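Local coordinates for protein 'Carboxyl esterase 2 (Tuber melanosporum Mel28, PDB 5MIF) that probably hydrolyses carboxylic esters, as an alpha/beta-hydrolase-fold carboxylesterase of a mycorrhizal truffle that resembles archaeal enzymes, at residues Arg267-Ile281 with Gln292-Gly304. Residues are numbered along the deposited sequence; the frame is centred on the assembly and turned at random.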
loop_
_atom_site.group_PDB
_atom_site.type_symbol
_atom_site.label_atom_id
_atom_site.label_comp_id
_atom_site.label_asym_id
_atom_site.label_seq_id
_atom_site.Cartn_x
_atom_site.Cartn_y
_atom_site.Cartn_z
ATOM N N ARG A 267 23.912 2.631 -4.758
ATOM C CA ARG A 267 25.031 3.346 -5.360
ATOM C C ARG A 267 25.447 2.732 -6.687
ATOM O O ARG A 267 26.483 3.095 -7.246
ATOM C CB ARG A 267 26.228 3.360 -4.403
ATOM C CG ARG A 267 25.896 3.890 -3.018
ATOM C CD ARG A 267 27.108 3.852 -2.096
ATOM N NE ARG A 267 27.983 4.986 -2.362
ATOM C CZ ARG A 267 27.793 6.212 -1.886
ATOM N NH1 ARG A 267 26.767 6.470 -1.081
ATOM N NH2 ARG A 267 28.642 7.178 -2.210
ATOM N N ALA A 268 24.644 1.804 -7.196
ATOM C CA ALA A 268 24.969 1.167 -8.460
ATOM C C ALA A 268 24.839 2.183 -9.587
ATOM O O ALA A 268 24.269 3.257 -9.398
ATOM C CB ALA A 268 24.074 -0.039 -8.704
ATOM N N SER A 269 25.385 1.856 -10.751
ATOM C CA SER A 269 25.315 2.759 -11.892
ATOM C C SER A 269 23.908 2.824 -12.486
ATOM O O SER A 269 23.105 1.892 -12.322
ATOM C CB SER A 269 26.297 2.332 -12.976
ATOM O OG SER A 269 25.822 1.179 -13.649
ATOM N N ASP A 270 23.615 3.937 -13.156
ATOM C CA ASP A 270 22.386 4.084 -13.935
ATOM C C ASP A 270 22.207 2.920 -14.897
ATOM O O ASP A 270 21.110 2.379 -15.041
ATOM C CB ASP A 270 22.398 5.406 -14.715
ATOM C CG ASP A 270 22.028 6.591 -13.858
ATOM O OD1 ASP A 270 21.707 6.389 -12.671
ATOM O OD2 ASP A 270 22.076 7.732 -14.362
ATOM N N GLU A 271 23.295 2.533 -15.550
ATOM C CA GLU A 271 23.233 1.499 -16.572
ATOM C C GLU A 271 22.821 0.141 -15.992
ATOM O O GLU A 271 22.062 -0.606 -16.611
ATOM C CB GLU A 271 24.585 1.380 -17.279
ATOM C CG GLU A 271 24.651 0.249 -18.308
ATOM C CD GLU A 271 26.055 0.040 -18.873
ATOM O OE1 GLU A 271 26.763 1.050 -19.096
ATOM O OE2 GLU A 271 26.438 -1.132 -19.109
ATOM N N ASP A 272 23.324 -0.180 -14.804
ATOM C CA ASP A 272 22.951 -1.439 -14.142
ATOM C C ASP A 272 21.529 -1.389 -13.579
ATOM O O ASP A 272 20.740 -2.297 -13.812
ATOM C CB ASP A 272 23.928 -1.768 -13.014
ATOM C CG ASP A 272 25.291 -2.189 -13.527
ATOM O OD1 ASP A 272 25.392 -2.653 -14.692
ATOM O OD2 ASP A 272 26.263 -2.049 -12.752
ATOM N N LEU A 273 21.213 -0.322 -12.844
ATOM C CA LEU A 273 19.916 -0.202 -12.185
ATOM C C LEU A 273 18.762 -0.181 -13.174
ATOM O O LEU A 273 17.678 -0.689 -12.879
ATOM C CB LEU A 273 19.863 1.059 -11.335
ATOM C CG LEU A 273 20.574 0.999 -9.992
ATOM C CD1 LEU A 273 20.160 2.190 -9.156
ATOM C CD2 LEU A 273 20.254 -0.309 -9.274
ATOM N N ALA A 274 19.010 0.370 -14.362
ATOM C CA ALA A 274 17.996 0.434 -15.415
ATOM C C ALA A 274 17.569 -0.965 -15.846
ATOM O O ALA A 274 16.527 -1.137 -16.475
ATOM C CB ALA A 274 18.514 1.232 -16.617
ATOM N N LYS A 275 18.375 -1.966 -15.487
ATOM C CA LYS A 275 18.078 -3.355 -15.831
ATOM C C LYS A 275 17.424 -4.129 -14.686
ATOM O O LYS A 275 17.214 -5.341 -14.798
ATOM C CB LYS A 275 19.351 -4.084 -16.268
ATOM C CG LYS A 275 19.992 -3.510 -17.536
ATOM C CD LYS A 275 21.177 -4.332 -18.000
ATOM C CE LYS A 275 21.933 -3.615 -19.116
ATOM N NZ LYS A 275 23.317 -4.150 -19.319
ATOM N N PHE A 276 17.082 -3.442 -13.598
ATOM C CA PHE A 276 16.441 -4.130 -12.469
ATOM C C PHE A 276 15.084 -4.706 -12.845
ATOM O O PHE A 276 14.433 -4.219 -13.763
ATOM C CB PHE A 276 16.279 -3.192 -11.262
ATOM C CG PHE A 276 17.275 -3.442 -10.163
ATOM C CD1 PHE A 276 18.616 -3.628 -10.444
ATOM C CD2 PHE A 276 16.855 -3.534 -8.851
ATOM C CE1 PHE A 276 19.528 -3.871 -9.423
ATOM C CE2 PHE A 276 17.760 -3.789 -7.821
ATOM C CZ PHE A 276 19.091 -3.951 -8.107
ATOM N N PRO A 277 14.667 -5.771 -12.150
ATOM C CA PRO A 277 13.345 -6.337 -12.399
ATOM C C PRO A 277 12.287 -5.384 -11.872
ATOM O O PRO A 277 12.625 -4.513 -11.070
ATOM C CB PRO A 277 13.370 -7.644 -11.599
ATOM C CG PRO A 277 14.282 -7.336 -10.455
ATOM C CD PRO A 277 15.354 -6.449 -11.033
ATOM N N GLU A 278 11.037 -5.514 -12.304
ATOM C CA GLU A 278 10.021 -4.663 -11.717
ATOM C C GLU A 278 9.939 -4.931 -10.217
ATOM O O GLU A 278 9.989 -6.077 -9.749
ATOM C CB GLU A 278 8.673 -4.784 -12.423
ATOM C CG GLU A 278 7.788 -5.921 -12.109
ATOM C CD GLU A 278 6.374 -5.630 -12.612
ATOM O OE1 GLU A 278 5.971 -4.446 -12.582
ATOM O OE2 GLU A 278 5.683 -6.566 -13.055
ATOM N N THR A 279 9.864 -3.836 -9.474
ATOM C CA THR A 279 10.077 -3.860 -8.047
ATOM C C THR A 279 8.996 -3.113 -7.269
ATOM O O THR A 279 8.585 -2.011 -7.646
ATOM C CB THR A 279 11.451 -3.242 -7.738
ATOM O OG1 THR A 279 12.472 -4.080 -8.298
ATOM C CG2 THR A 279 11.646 -3.061 -6.256
ATOM N N LEU A 280 8.525 -3.729 -6.191
ATOM C CA LEU A 280 7.658 -3.055 -5.233
ATOM C C LEU A 280 8.438 -2.770 -3.944
ATOM O O LEU A 280 8.997 -3.687 -3.328
ATOM C CB LEU A 280 6.419 -3.908 -4.931
ATOM C CG LEU A 280 5.602 -3.507 -3.699
ATOM C CD1 LEU A 280 4.928 -2.144 -3.884
ATOM C CD2 LEU A 280 4.568 -4.560 -3.393
ATOM N N ILE A 281 8.474 -1.505 -3.537
ATOM C CA ILE A 281 9.133 -1.127 -2.292
ATOM C C ILE A 281 8.134 -0.629 -1.262
ATOM O O ILE A 281 7.322 0.254 -1.535
ATOM C CB ILE A 281 10.203 -0.051 -2.535
ATOM C CG1 ILE A 281 11.250 -0.588 -3.510
ATOM C CG2 ILE A 281 10.837 0.395 -1.208
ATOM C CD1 ILE A 281 12.251 0.451 -3.985
ATOM N N GLN A 292 16.239 5.611 2.505
ATOM C CA GLN A 292 17.000 4.772 1.582
ATOM C C GLN A 292 16.107 4.049 0.581
ATOM O O GLN A 292 16.385 4.047 -0.624
ATOM C CB GLN A 292 17.843 3.754 2.358
ATOM C CG GLN A 292 19.020 4.391 3.054
ATOM C CD GLN A 292 19.938 3.382 3.702
ATOM O OE1 GLN A 292 19.934 2.194 3.355
ATOM N NE2 GLN A 292 20.706 3.841 4.688
ATOM N N GLY A 293 15.045 3.425 1.082
ATOM C CA GLY A 293 14.105 2.727 0.219
ATOM C C GLY A 293 13.431 3.655 -0.776
ATOM O O GLY A 293 13.366 3.345 -1.969
ATOM N N GLU A 294 12.970 4.810 -0.292
ATOM C CA GLU A 294 12.249 5.766 -1.134
ATOM C C GLU A 294 13.160 6.342 -2.216
ATOM O O GLU A 294 12.776 6.414 -3.385
ATOM C CB GLU A 294 11.635 6.881 -0.265
ATOM C CG GLU A 294 10.546 6.369 0.683
ATOM C CD GLU A 294 9.770 7.467 1.431
ATOM O OE1 GLU A 294 10.253 8.610 1.552
ATOM O OE2 GLU A 294 8.645 7.175 1.895
ATOM N N ASP A 295 14.375 6.727 -1.832
ATOM C CA ASP A 295 15.347 7.233 -2.803
ATOM C C ASP A 295 15.700 6.168 -3.835
ATOM O O ASP A 295 15.822 6.471 -5.025
ATOM C CB ASP A 295 16.617 7.726 -2.103
ATOM C CG ASP A 295 16.403 9.034 -1.359
ATOM O OD1 ASP A 295 15.406 9.731 -1.648
ATOM O OD2 ASP A 295 17.229 9.364 -0.484
ATOM N N PHE A 296 15.871 4.928 -3.385
ATOM C CA PHE A 296 16.187 3.839 -4.302
ATOM C C PHE A 296 15.037 3.652 -5.308
ATOM O O PHE A 296 15.267 3.486 -6.508
ATOM C CB PHE A 296 16.467 2.542 -3.527
ATOM C CG PHE A 296 17.001 1.417 -4.377
ATOM C CD1 PHE A 296 18.178 1.562 -5.092
ATOM C CD2 PHE A 296 16.339 0.200 -4.434
ATOM C CE1 PHE A 296 18.679 0.517 -5.870
ATOM C CE2 PHE A 296 16.835 -0.853 -5.196
ATOM C CZ PHE A 296 18.005 -0.695 -5.919
ATOM N N GLY A 297 13.802 3.676 -4.813
ATOM C CA GLY A 297 12.645 3.549 -5.680
ATOM C C GLY A 297 12.531 4.671 -6.706
ATOM O O GLY A 297 12.312 4.404 -7.892
ATOM N N ARG A 298 12.723 5.914 -6.264
ATOM C CA ARG A 298 12.673 7.069 -7.176
ATOM C C ARG A 298 13.725 6.924 -8.262
ATOM O O ARG A 298 13.495 7.244 -9.430
ATOM C CB ARG A 298 12.891 8.380 -6.424
ATOM C CG ARG A 298 11.785 8.726 -5.463
ATOM C CD ARG A 298 12.059 10.054 -4.800
ATOM N NE ARG A 298 10.925 10.526 -4.017
ATOM C CZ ARG A 298 10.957 10.711 -2.699
ATOM N NH1 ARG A 298 12.070 10.450 -2.017
ATOM N NH2 ARG A 298 9.877 11.154 -2.062
ATOM N N ARG A 299 14.882 6.411 -7.866
ATOM C CA ARG A 299 15.958 6.169 -8.806
ATOM C C ARG A 299 15.566 5.095 -9.848
ATOM O O ARG A 299 15.794 5.277 -11.041
ATOM C CB ARG A 299 17.215 5.791 -8.032
ATOM C CG ARG A 299 18.391 5.569 -8.887
ATOM C CD ARG A 299 19.656 6.144 -8.299
ATOM N NE ARG A 299 20.671 5.976 -9.320
ATOM C CZ ARG A 299 21.771 5.257 -9.188
ATOM N NH1 ARG A 299 22.055 4.675 -8.028
ATOM N NH2 ARG A 299 22.600 5.159 -10.218
ATOM N N LEU A 300 14.931 4.010 -9.412
ATOM C CA LEU A 300 14.426 3.000 -10.349
ATOM C C LEU A 300 13.375 3.589 -11.295
ATOM O O LEU A 300 13.345 3.273 -12.489
ATOM C CB LEU A 300 13.807 1.819 -9.596
ATOM C CG LEU A 300 14.726 0.984 -8.717
ATOM C CD1 LEU A 300 13.916 -0.048 -7.954
ATOM C CD2 LEU A 300 15.767 0.305 -9.585
ATOM N N GLN A 301 12.510 4.439 -10.753
ATOM C CA GLN A 301 11.454 5.062 -11.549
ATOM C C GLN A 301 12.038 5.915 -12.672
ATOM O O GLN A 301 11.678 5.754 -13.837
ATOM C CB GLN A 301 10.551 5.914 -10.669
ATOM C CG GLN A 301 9.523 5.104 -9.898
ATOM C CD GLN A 301 8.650 5.967 -9.014
ATOM O OE1 GLN A 301 8.859 7.179 -8.900
ATOM N NE2 GLN A 301 7.645 5.351 -8.396
ATOM N N LYS A 302 12.975 6.782 -12.311
ATOM C CA LYS A 302 13.677 7.656 -13.254
ATOM C C LYS A 302 14.398 6.889 -14.365
ATOM O O LYS A 302 14.523 7.373 -15.490
ATOM C CB LYS A 302 14.677 8.511 -12.477
ATOM C CG LYS A 302 15.740 9.204 -13.302
ATOM C CD LYS A 302 16.637 10.039 -12.395
ATOM C CE LYS A 302 18.042 10.188 -12.969
ATOM N NZ LYS A 302 18.621 11.524 -12.664
ATOM N N LEU A 303 14.831 5.671 -14.066
ATOM C CA LEU A 303 15.604 4.884 -15.024
ATOM C C LEU A 303 14.740 3.990 -15.882
ATOM O O LEU A 303 15.243 3.207 -16.684
ATOM C CB LEU A 303 16.656 4.064 -14.295
ATOM C CG LEU A 303 17.662 4.964 -13.591
ATOM C CD1 LEU A 303 18.603 4.156 -12.710
ATOM C CD2 LEU A 303 18.447 5.736 -14.655
ATOM N N GLY A 304 13.432 4.081 -15.684
ATOM C CA GLY A 304 12.485 3.386 -16.534
ATOM C C GLY A 304 12.130 1.987 -16.071
ATOM O O GLY A 304 11.498 1.221 -16.806
#
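Arg299 leaves helix 290-302 with CG turned away from the backbone N (chi1 -178°) and its chain bent about CB-CG, which carries the guanidinium to the start of the short helix 270-273. Arg299 NH1 and NH2 both donate end-on to Ala268 O, the shorter bond, 2.7 Å, coming from NH2. Arg299 NH2 also makes a nearly straight salt bridge (171°) to Asp270 OD1, 2.9 Å away, met on the anti side and tilted out of the carboxylate plane. Leu273 CD1 lies over one guanidinium face, 3.3 Å from Arg299 NH1. With an alanine in place of Arg299, Ala268 O and the Asp270 carboxylate would probably lose these donors and Leu273 CD1 the flat group it lies on. Beyond this polar grip, Leu303 CD1 packs 3.6 Å from Leu273 CB, while Phe296 directs its edge at the face of Phe276 in an offset edge-to-face pair, ring planes 81° apart. Leu300 sends CD2 against Phe276 CB and CD1 against Thr279 CB. Ile281 CD1 settles 3.6 Å from Gly297 CA, where the lack of a side chain lets strand and helix come close. The helix thus packs on strand 279-284 as the crossover of a beta-alpha-beta unit leading to strand 307-312, while Phe276 also touches helix 191-206 and strand 213-217.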